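Local coordinates for protein CopN (Chlamydia pneumoniae, PDB 4NRH) that probably acts as a type III secretion gatekeeper that, with its chaperone partner, helps direct the secretion of translocator proteins, at residues Y199-S204 and L266-S271; G36-I41 and D69-T74; F97-I102 and L128-T133. One frame throughout, in Å; residues are numbered along the deposited sequence.

How the contacts relate
The three contacts follow one another along an elongated, all-helical chain. Contacts 2 and 3 both lie in the HrpJ-like range, on the same side of the chain's centre. Their centres are 24 Å apart and their nearest atoms about 7 Å, so they do not touch, though helix 61-74 of contact 2 also meets Phe97 and Thr100 of contact 3. Contact 1 belongs to the third helical domain, on the opposite side of the centre. It is 56 Å from contact 2 and 37 Å from contact 3, centre to centre. The bound sodium ion is about 12 Å from the side chain of Tyr70. The chaperone chain touches contact 1 alone.

Contact 1. Residues Y199-S204 and L266-S271; sequences YDYFES and LNLFFS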
loop_
_atom_site.group_PDB
_atom_site.type_symbol
_atom_site.label_atom_id
_atom_site.label_comp_id
_atom_site.label_asym_id
_atom_site.label_seq_id
_atom_site.Cartn_x
_atom_site.Cartn_y
_atom_site.Cartn_z
ATOM N N TYR A 199 8.710 -10.515 4.216
ATOM C CA TYR A 199 9.483 -11.626 3.673
ATOM C C TYR A 199 10.876 -11.163 3.264
ATOM O O TYR A 199 11.862 -11.854 3.504
ATOM C CB TYR A 199 8.763 -12.261 2.482
ATOM C CG TYR A 199 7.570 -13.108 2.870
ATOM C CD1 TYR A 199 6.313 -12.542 3.036
ATOM C CD2 TYR A 199 7.704 -14.475 3.071
ATOM C CE1 TYR A 199 5.221 -13.315 3.390
ATOM C CE2 TYR A 199 6.620 -15.257 3.423
ATOM C CZ TYR A 199 5.383 -14.673 3.582
ATOM O OH TYR A 199 4.304 -15.451 3.934
ATOM N N ASP A 200 10.945 -9.986 2.649
ATOM C CA ASP A 200 12.221 -9.401 2.253
ATOM C C ASP A 200 13.085 -9.115 3.475
ATOM O O ASP A 200 14.290 -9.373 3.470
ATOM C CB ASP A 200 11.999 -8.117 1.449
ATOM C CG ASP A 200 13.299 -7.415 1.098
ATOM O OD1 ASP A 200 13.801 -6.633 1.934
ATOM O OD2 ASP A 200 13.819 -7.644 -0.014
ATOM N N TYR A 201 12.461 -8.578 4.518
ATOM C CA TYR A 201 13.169 -8.245 5.746
ATOM C C TYR A 201 13.724 -9.489 6.434
ATOM O O TYR A 201 14.904 -9.545 6.772
ATOM C CB TYR A 201 12.246 -7.488 6.705
ATOM C CG TYR A 201 12.893 -7.135 8.025
ATOM C CD1 TYR A 201 13.892 -6.173 8.093
ATOM C CD2 TYR A 201 12.507 -7.763 9.202
ATOM C CE1 TYR A 201 14.488 -5.846 9.294
ATOM C CE2 TYR A 201 13.097 -7.441 10.410
ATOM C CZ TYR A 201 14.088 -6.481 10.449
ATOM O OH TYR A 201 14.683 -6.153 11.643
ATOM N N PHE A 202 12.874 -10.493 6.620
ATOM C CA PHE A 202 13.272 -11.705 7.329
ATOM C C PHE A 202 14.256 -12.564 6.538
ATOM O O PHE A 202 15.119 -13.212 7.125
ATOM C CB PHE A 202 12.036 -12.525 7.703
ATOM C CG PHE A 202 11.173 -11.868 8.743
ATOM C CD1 PHE A 202 11.714 -11.468 9.954
ATOM C CD2 PHE A 202 9.829 -11.645 8.510
ATOM C CE1 PHE A 202 10.928 -10.861 10.914
ATOM C CE2 PHE A 202 9.038 -11.039 9.465
ATOM C CZ PHE A 202 9.588 -10.646 10.669
ATOM N N GLU A 203 14.127 -12.571 5.213
ATOM C CA GLU A 203 15.035 -13.344 4.366
ATOM C C GLU A 203 16.482 -12.912 4.581
ATOM O O GLU A 203 17.402 -13.726 4.523
ATOM C CB GLU A 203 14.660 -13.201 2.889
ATOM C CG GLU A 203 15.574 -13.971 1.944
ATOM C CD GLU A 203 15.074 -13.969 0.514
ATOM O OE1 GLU A 203 14.390 -13.002 0.121
ATOM O OE2 GLU A 203 15.372 -14.935 -0.221
ATOM N N SER A 204 16.673 -11.620 4.821
ATOM C CA SER A 204 17.997 -11.072 5.085
ATOM C C SER A 204 18.442 -11.292 6.532
ATOM O O SER A 204 19.570 -11.714 6.784
ATOM C CB SER A 204 18.022 -9.578 4.753
ATOM O OG SER A 204 19.075 -8.920 5.435
ATOM N N LEU A 266 12.360 -12.295 19.173
ATOM C CA LEU A 266 11.559 -11.193 19.701
ATOM C C LEU A 266 12.143 -9.843 19.300
ATOM O O LEU A 266 11.415 -8.937 18.896
ATOM C CB LEU A 266 11.454 -11.285 21.223
ATOM C CG LEU A 266 10.525 -12.358 21.792
ATOM C CD1 LEU A 266 10.745 -12.517 23.288
ATOM C CD2 LEU A 266 9.076 -12.012 21.497
ATOM N N ASN A 267 13.462 -9.714 19.419
ATOM C CA ASN A 267 14.151 -8.501 18.995
ATOM C C ASN A 267 13.996 -8.282 17.496
ATOM O O ASN A 267 13.896 -7.148 17.026
ATOM C CB ASN A 267 15.632 -8.564 19.366
ATOM C CG ASN A 267 15.874 -8.333 20.844
ATOM O OD1 ASN A 267 15.127 -7.608 21.500
ATOM N ND2 ASN A 267 16.921 -8.951 21.375
ATOM N N LEU A 268 13.986 -9.382 16.750
ATOM C CA LEU A 268 13.801 -9.332 15.306
ATOM C C LEU A 268 12.397 -8.841 14.962
ATOM O O LEU A 268 12.221 -8.016 14.064
ATOM C CB LEU A 268 14.057 -10.706 14.689
ATOM C CG LEU A 268 14.129 -10.738 13.166
ATOM C CD1 LEU A 268 15.172 -9.745 12.693
ATOM C CD2 LEU A 268 14.453 -12.139 12.674
ATOM N N PHE A 269 11.401 -9.360 15.674
ATOM C CA PHE A 269 10.018 -8.929 15.498
ATOM C C PHE A 269 9.843 -7.450 15.824
ATOM O O PHE A 269 9.153 -6.726 15.105
ATOM C CB PHE A 269 9.076 -9.767 16.367
ATOM C CG PHE A 269 8.755 -11.117 15.788
ATOM C CD1 PHE A 269 9.189 -11.466 14.520
ATOM C CD2 PHE A 269 8.011 -12.034 16.512
ATOM C CE1 PHE A 269 8.891 -12.706 13.986
ATOM C CE2 PHE A 269 7.710 -13.276 15.984
ATOM C CZ PHE A 269 8.151 -13.612 14.718
ATOM N N PHE A 270 10.462 -7.011 16.916
ATOM C CA PHE A 270 10.362 -5.622 17.349
ATOM C C PHE A 270 11.015 -4.689 16.334
ATOM O O PHE A 270 10.479 -3.627 16.018
ATOM C CB PHE A 270 11.005 -5.434 18.727
ATOM C CG PHE A 270 10.726 -4.094 19.347
ATOM C CD1 PHE A 270 11.560 -3.014 19.104
ATOM C CD2 PHE A 270 9.622 -3.910 20.164
ATOM C CE1 PHE A 270 11.301 -1.779 19.667
ATOM C CE2 PHE A 270 9.358 -2.678 20.730
ATOM C CZ PHE A 270 10.199 -1.611 20.482
ATOM N N SER A 271 12.175 -5.094 15.830
ATOM C CA SER A 271 12.883 -4.324 14.814
ATOM C C SER A 271 12.077 -4.245 13.521
ATOM O O SER A 271 12.160 -3.261 12.787
ATOM C CB SER A 271 14.259 -4.935 14.543
ATOM O OG SER A 271 14.990 -5.096 15.746
#
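Phe202 meets Leu268 and Phe269 in the buried half of this contact. The rim of the Phe202 ring carries it. Its CE1 lies 3.9 Å from Leu268 CG, which sits at the ring edge and in the ring plane. Its CZ lies 4.0 Å from Phe269 CD1. The two phenylalanine rings are oblique, with planes at 72°. Tyr233 meets the Phe202 ring edge-to-face, and Phe269 also reaches Val229 and Ile236, so helix 226-237 closes this side.

The other half is nearer to solvent, with Tyr201 and Ser271 partly exposed, yet holds the shortest approach. Tyr201 CG is anti to the backbone N (chi1 178°), which sends it toward helix 259-272. The ring slides past Leu268 in the opposite direction. Tyr201 CE2 is 3.9 Å from Leu268 CD1. The phenol oxygen ends against a carbon: Tyr201 OH is 3.2 Å from Ser271 CB. The Ser271 hydroxyl turns back on its own helix and gives its hydrogen to Asn267 O, with Ser271 OG at 2.7 Å. Ser271 N reaches the same oxygen from the opposite face of its plane. Phe270 points away and packs on Leu46 of the SycD chaperone chain.

The axes of the short segments come no closer than 11.4 Å, with 143° between their directions. Large side chains bridge that spacing. This is near-antiparallel helix packing, joining the long helix 179-215 to helix 259-272 in the third helical domain of the CopN family.

Contact 2. Residues G36-I41 and D69-T74; sequences GLRDAI and DYLVQT
Leu71 packs against Leu37, Arg38 and Ile41 in a mostly apolar helix-helix contact near the N-terminal end of the CopN chain. The contact joins the end of helix 31-40 to the end of helix 61-74. The two methyls of Leu71 divide the work. CD1 goes to the two aliphatic partners: Leu71 CD1 meets Ile41 CD1 tip to tip at 3.7 Å and Leu37 CD2 at 3.9 Å. CD2 rests on the backbone, with Leu71 CD2 3.8 Å from Arg38 CA. Leu86 of helix 80-97 also touches Leu71, and Ile50 and Leu53 of helix 47-57 touch Ile41.

The helices cross at 62°, with axes 10.6 Å apart. They belong to the small all-helical bundle of the HrpJ-like domain. Ile41 follows helix 31-40 and has left the helical conformation, yet its side chain still turns inward to the bundle.

Arg38 borders the apolar patch. Its aliphatic part passes the phenol end of Tyr70, with Arg38 CD 3.6 Å from Tyr70 OH. The guanidinium and ring planes are 36° apart. Thr74 CG2 lies over one face of the Tyr70 ring, near its rim, and Tyr70 also touches Ala19, Leu34 and Arg35. The arginine chain bends at chi3 (64°), which turns NE away from a straight run. Arg38 then grips Asp39 side-on, and NE and NH2 both go to one oxygen, Asp39 OD1, at 3.1 Å and 3.2 Å. That neighbouring carboxylate probably helps fix the guanidinium. A water between Arg38 NH1 and Thr74 OG1 makes a doubtful bridge, as it is modelled too close to the nitrogen.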
loop_
_atom_site.group_PDB
_atom_site.type_symbol
_atom_site.label_atom_id
_atom_site.label_comp_id
_atom_site.label_asym_id
_atom_site.label_seq_id
_atom_site.Cartn_x
_atom_site.Cartn_y
_atom_site.Cartn_z
ATOM N N GLY A 36 6.796 -11.393 -44.004
ATOM C CA GLY A 36 6.720 -12.793 -44.379
ATOM C C GLY A 36 5.294 -13.304 -44.332
ATOM O O GLY A 36 4.871 -14.079 -45.189
ATOM N N LEU A 37 4.552 -12.867 -43.319
ATOM C CA LEU A 37 3.144 -13.216 -43.187
ATOM C C LEU A 37 2.331 -12.570 -44.302
ATOM O O LEU A 37 1.466 -13.204 -44.906
ATOM C CB LEU A 37 2.610 -12.787 -41.818
ATOM C CG LEU A 37 1.116 -12.995 -41.565
ATOM C CD1 LEU A 37 0.728 -14.451 -41.784
ATOM C CD2 LEU A 37 0.741 -12.540 -40.161
ATOM N N ARG A 38 2.619 -11.297 -44.563
ATOM C CA ARG A 38 1.966 -10.548 -45.630
ATOM C C ARG A 38 2.170 -11.194 -46.997
ATOM O O ARG A 38 1.238 -11.288 -47.796
ATOM C CB ARG A 38 2.490 -9.111 -45.656
ATOM C CG ARG A 38 1.888 -8.249 -46.750
ATOM C CD ARG A 38 2.750 -7.028 -47.013
ATOM N NE ARG A 38 4.068 -7.402 -47.517
ATOM C CZ ARG A 38 5.068 -6.547 -47.705
ATOM N NH1 ARG A 38 4.906 -5.260 -47.426
ATOM N NH2 ARG A 38 6.233 -6.979 -48.168
ATOM N N ASP A 39 3.396 -11.638 -47.258
ATOM C CA ASP A 39 3.746 -12.227 -48.546
ATOM C C ASP A 39 3.145 -13.618 -48.734
ATOM O O ASP A 39 3.041 -14.108 -49.858
ATOM C CB ASP A 39 5.268 -12.295 -48.699
ATOM C CG ASP A 39 5.911 -10.922 -48.750
ATOM O OD1 ASP A 39 5.192 -9.934 -49.008
ATOM O OD2 ASP A 39 7.138 -10.832 -48.527
ATOM N N ALA A 40 2.751 -14.248 -47.632
ATOM C CA ALA A 40 2.176 -15.588 -47.682
ATOM C C ALA A 40 0.678 -15.546 -47.967
ATOM O O ALA A 40 0.070 -16.566 -48.292
ATOM C CB ALA A 40 2.444 -16.327 -46.380
ATOM N N ILE A 41 0.089 -14.362 -47.845
ATOM C CA ILE A 41 -1.348 -14.198 -48.038
ATOM C C ILE A 41 -1.652 -13.621 -49.418
ATOM O O ILE A 41 -1.265 -12.496 -49.732
ATOM C CB ILE A 41 -1.959 -13.285 -46.958
ATOM C CG1 ILE A 41 -1.672 -13.847 -45.566
ATOM C CG2 ILE A 41 -3.456 -13.131 -47.171
ATOM C CD1 ILE A 41 -1.951 -12.872 -44.448
ATOM N N ASP A 69 -3.612 -6.266 -37.120
ATOM C CA ASP A 69 -3.670 -4.809 -37.213
ATOM C C ASP A 69 -2.764 -4.308 -38.331
ATOM O O ASP A 69 -3.134 -3.413 -39.089
ATOM C CB ASP A 69 -3.276 -4.159 -35.884
ATOM C CG ASP A 69 -4.263 -4.453 -34.773
ATOM O OD1 ASP A 69 -5.459 -4.651 -35.074
ATOM O OD2 ASP A 69 -3.846 -4.479 -33.597
ATOM N N TYR A 70 -1.572 -4.891 -38.423
ATOM C CA TYR A 70 -0.606 -4.512 -39.447
ATOM C C TYR A 70 -1.103 -4.855 -40.849
ATOM O O TYR A 70 -1.003 -4.039 -41.765
ATOM C CB TYR A 70 0.743 -5.193 -39.199
ATOM C CG TYR A 70 1.589 -5.301 -40.448
ATOM C CD1 TYR A 70 2.222 -4.185 -40.979
ATOM C CD2 TYR A 70 1.745 -6.517 -41.103
ATOM C CE1 TYR A 70 2.989 -4.275 -42.124
ATOM C CE2 TYR A 70 2.511 -6.617 -42.250
ATOM C CZ TYR A 70 3.131 -5.493 -42.756
ATOM O OH TYR A 70 3.897 -5.583 -43.896
ATOM N N LEU A 71 -1.631 -6.066 -41.006
ATOM C CA LEU A 71 -2.100 -6.542 -42.305
ATOM C C LEU A 71 -3.225 -5.669 -42.850
ATOM O O LEU A 71 -3.234 -5.319 -44.030
ATOM C CB LEU A 71 -2.568 -7.996 -42.203
ATOM C CG LEU A 71 -1.481 -9.041 -41.945
ATOM C CD1 LEU A 71 -2.101 -10.412 -41.718
ATOM C CD2 LEU A 71 -0.489 -9.078 -43.096
ATOM N N VAL A 72 -4.171 -5.325 -41.983
ATOM C CA VAL A 72 -5.274 -4.450 -42.357
ATOM C C VAL A 72 -4.770 -3.067 -42.768
ATOM O O VAL A 72 -5.244 -2.484 -43.745
ATOM C CB VAL A 72 -6.286 -4.306 -41.196
ATOM C CG1 VAL A 72 -7.275 -3.184 -41.473
ATOM C CG2 VAL A 72 -7.019 -5.620 -40.965
ATOM N N GLN A 73 -3.791 -2.556 -42.030
ATOM C CA GLN A 73 -3.287 -1.204 -42.247
ATOM C C GLN A 73 -2.399 -1.083 -43.486
ATOM O O GLN A 73 -2.415 -0.058 -44.165
ATOM C CB GLN A 73 -2.518 -0.726 -41.010
ATOM C CG GLN A 73 -2.225 0.768 -41.003
ATOM C CD GLN A 73 -1.472 1.213 -39.765
ATOM O OE1 GLN A 73 -1.272 0.435 -38.831
ATOM N NE2 GLN A 73 -1.047 2.469 -39.752
ATOM N N THR A 74 -1.628 -2.125 -43.781
ATOM C CA THR A 74 -0.640 -2.051 -44.855
ATOM C C THR A 74 -1.208 -2.377 -46.234
ATOM O O THR A 74 -0.580 -2.081 -47.250
ATOM C CB THR A 74 0.553 -2.995 -44.585
ATOM O OG1 THR A 74 1.646 -2.642 -45.444
ATOM C CG2 THR A 74 0.165 -4.447 -44.835
HETATM O O HOH W 1 3.407 -3.368 -47.179
#

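Contact 3. Residues F97-I102 and L128-T133; sequences FGRTAI and LYLEVT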
loop_
_atom_site.group_PDB
_atom_site.type_symbol
_atom_site.label_atom_id
_atom_site.label_comp_id
_atom_site.label_asym_id
_atom_site.label_seq_id
_atom_site.Cartn_x
_atom_site.Cartn_y
_atom_site.Cartn_z
ATOM N N PHE A 97 -10.800 -14.988 -29.522
ATOM C CA PHE A 97 -9.846 -14.964 -28.417
ATOM C C PHE A 97 -10.244 -13.984 -27.317
ATOM O O PHE A 97 -9.925 -14.193 -26.145
ATOM C CB PHE A 97 -8.448 -14.624 -28.934
ATOM C CG PHE A 97 -7.801 -15.740 -29.701
ATOM C CD1 PHE A 97 -7.112 -16.745 -29.040
ATOM C CD2 PHE A 97 -7.885 -15.791 -31.084
ATOM C CE1 PHE A 97 -6.516 -17.776 -29.743
ATOM C CE2 PHE A 97 -7.292 -16.820 -31.792
ATOM C CZ PHE A 97 -6.606 -17.813 -31.120
ATOM N N GLY A 98 -10.952 -12.923 -27.697
ATOM C CA GLY A 98 -11.381 -11.903 -26.757
ATOM C C GLY A 98 -10.244 -11.259 -25.987
ATOM O O GLY A 98 -9.302 -10.729 -26.579
ATOM N N ARG A 99 -10.337 -11.303 -24.661
ATOM C CA ARG A 99 -9.354 -10.659 -23.796
ATOM C C ARG A 99 -7.972 -11.294 -23.918
ATOM O O ARG A 99 -6.958 -10.642 -23.669
ATOM C CB ARG A 99 -9.817 -10.702 -22.339
ATOM C CG ARG A 99 -9.117 -9.685 -21.460
ATOM C CD ARG A 99 -9.443 -9.884 -19.995
ATOM N NE ARG A 99 -8.763 -8.890 -19.171
ATOM C CZ ARG A 99 -8.237 -9.139 -17.977
ATOM N NH1 ARG A 99 -8.306 -10.357 -17.457
ATOM N NH2 ARG A 99 -7.636 -8.166 -17.305
ATOM N N THR A 100 -7.939 -12.569 -24.292
ATOM C CA THR A 100 -6.682 -13.282 -24.487
ATOM C C THR A 100 -5.851 -12.611 -25.581
ATOM O O THR A 100 -4.620 -12.655 -25.558
ATOM C CB THR A 100 -6.930 -14.763 -24.849
ATOM O OG1 THR A 100 -7.761 -15.367 -23.850
ATOM C CG2 THR A 100 -5.619 -15.531 -24.945
ATOM N N ALA A 101 -6.532 -11.974 -26.528
ATOM C CA ALA A 101 -5.856 -11.251 -27.599
ATOM C C ALA A 101 -5.730 -9.760 -27.295
ATOM O O ALA A 101 -4.626 -9.217 -27.280
ATOM C CB ALA A 101 -6.589 -11.457 -28.917
ATOM N N ILE A 102 -6.860 -9.105 -27.046
ATOM C CA ILE A 102 -6.884 -7.653 -26.883
ATOM C C ILE A 102 -6.298 -7.197 -25.548
ATOM O O ILE A 102 -5.506 -6.254 -25.500
ATOM C CB ILE A 102 -8.316 -7.103 -27.008
ATOM C CG1 ILE A 102 -8.958 -7.585 -28.310
ATOM C CG2 ILE A 102 -8.310 -5.584 -26.958
ATOM C CD1 ILE A 102 -8.218 -7.143 -29.555
ATOM N N LEU A 128 -0.051 -14.288 -16.550
ATOM C CA LEU A 128 -0.268 -14.021 -15.131
ATOM C C LEU A 128 -1.228 -12.857 -14.904
ATOM O O LEU A 128 -2.157 -12.961 -14.103
ATOM C CB LEU A 128 1.058 -13.737 -14.427
ATOM C CG LEU A 128 0.906 -13.325 -12.961
ATOM C CD1 LEU A 128 0.507 -14.520 -12.106
ATOM C CD2 LEU A 128 2.179 -12.688 -12.441
ATOM N N TYR A 129 -0.994 -11.748 -15.603
ATOM C CA TYR A 129 -1.856 -10.575 -15.489
ATOM C C TYR A 129 -3.307 -10.922 -15.807
ATOM O O TYR A 129 -4.223 -10.517 -15.090
ATOM C CB TYR A 129 -1.379 -9.449 -16.410
ATOM C CG TYR A 129 -2.242 -8.209 -16.320
ATOM C CD1 TYR A 129 -2.056 -7.284 -15.302
ATOM C CD2 TYR A 129 -3.251 -7.972 -17.245
ATOM C CE1 TYR A 129 -2.846 -6.155 -15.211
ATOM C CE2 TYR A 129 -4.047 -6.846 -17.162
ATOM C CZ TYR A 129 -3.840 -5.941 -16.143
ATOM O OH TYR A 129 -4.628 -4.817 -16.055
ATOM N N LEU A 130 -3.505 -11.665 -16.892
ATOM C CA LEU A 130 -4.837 -12.094 -17.300
ATOM C C LEU A 130 -5.492 -12.957 -16.225
ATOM O O LEU A 130 -6.682 -12.821 -15.950
ATOM C CB LEU A 130 -4.773 -12.854 -18.628
ATOM C CG LEU A 130 -5.202 -12.066 -19.869
ATOM C CD1 LEU A 130 -4.535 -10.698 -19.906
ATOM C CD2 LEU A 130 -4.896 -12.848 -21.136
ATOM N N GLU A 131 -4.711 -13.852 -15.627
ATOM C CA GLU A 131 -5.214 -14.712 -14.559
ATOM C C GLU A 131 -5.565 -13.917 -13.302
ATOM O O GLU A 131 -6.613 -14.132 -12.694
ATOM C CB GLU A 131 -4.192 -15.798 -14.215
ATOM C CG GLU A 131 -4.619 -16.695 -13.064
ATOM C CD GLU A 131 -3.597 -17.769 -12.743
ATOM O OE1 GLU A 131 -2.540 -17.808 -13.408
ATOM O OE2 GLU A 131 -3.852 -18.575 -11.823
ATOM N N VAL A 132 -4.681 -13.001 -12.917
ATOM C CA VAL A 132 -4.870 -12.199 -11.711
ATOM C C VAL A 132 -6.098 -11.300 -11.817
ATOM O O VAL A 132 -6.910 -11.224 -10.893
ATOM C CB VAL A 132 -3.628 -11.326 -11.420
ATOM C CG1 VAL A 132 -3.950 -10.256 -10.386
ATOM C CG2 VAL A 132 -2.469 -12.193 -10.953
ATOM N N THR A 133 -6.238 -10.636 -12.959
ATOM C CA THR A 133 -7.313 -9.673 -13.157
ATOM C C THR A 133 -8.565 -10.337 -13.719
ATOM O O THR A 133 -9.611 -9.700 -13.845
ATOM C CB THR A 133 -6.877 -8.539 -14.100
ATOM O OG1 THR A 133 -6.639 -9.071 -15.408
ATOM C CG2 THR A 133 -5.604 -7.885 -13.590
HETATM O O HOH W 2 -6.943 -4.854 -17.658
HETATM O O HOH W 3 -8.999 -12.657 -18.232
#
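Arg99 reaches across to Thr133 and Leu130 and carries the largest share of this contact. Its guanidinium meets Thr133 OG1 edge-on, near its own plane. The modelled Arg99 NH2 to Thr133 OG1 distance is 2.3 Å, so its exact length is doubtful. Arg99 NH1 adds a weak bond to the same oxygen. A second weak bond runs from Arg99 NH1 to Leu130 O at 3.3 Å. Leu130 CG lies over one face of the guanidinium. Beside it, Leu130 CD2 packs on the backbone at Thr100 CA, 3.8 Å away.

Two waters lie at the guanidinium edge. One takes a bond from Arg99 NH1 and gives one to Leu130 O. The other accepts a weak bond from Arg99 NH2 and pairs with Tyr129 OH at 2.8 Å.

The contact brings the start of helix 99-105 to the C-terminal part of helix 122-133, within the helical HrpJ-like domain. Just before it, Gly98 has positive phi and breaks the path between helices 80-97 and 99-105. Arg99 follows it, in the first turn of the new helix.

The chain of Arg99 is extended from CG to NE, with chi3 at 180°, which gives it the length to span the gap. Tyr176 and Val177 touch it from a nearby loop. On the other helix, Thr133 OG1 sits between the backbone N and the carbonyl carbon (chi1 65°). It donates to Tyr129 O at 2.8 Å, which fixes the rotation of the hydroxyl. Thr133 CG2 covers one face of the Tyr129 ring, near its rim. Met166 of helix 152-172 touches both Tyr129 and Thr133.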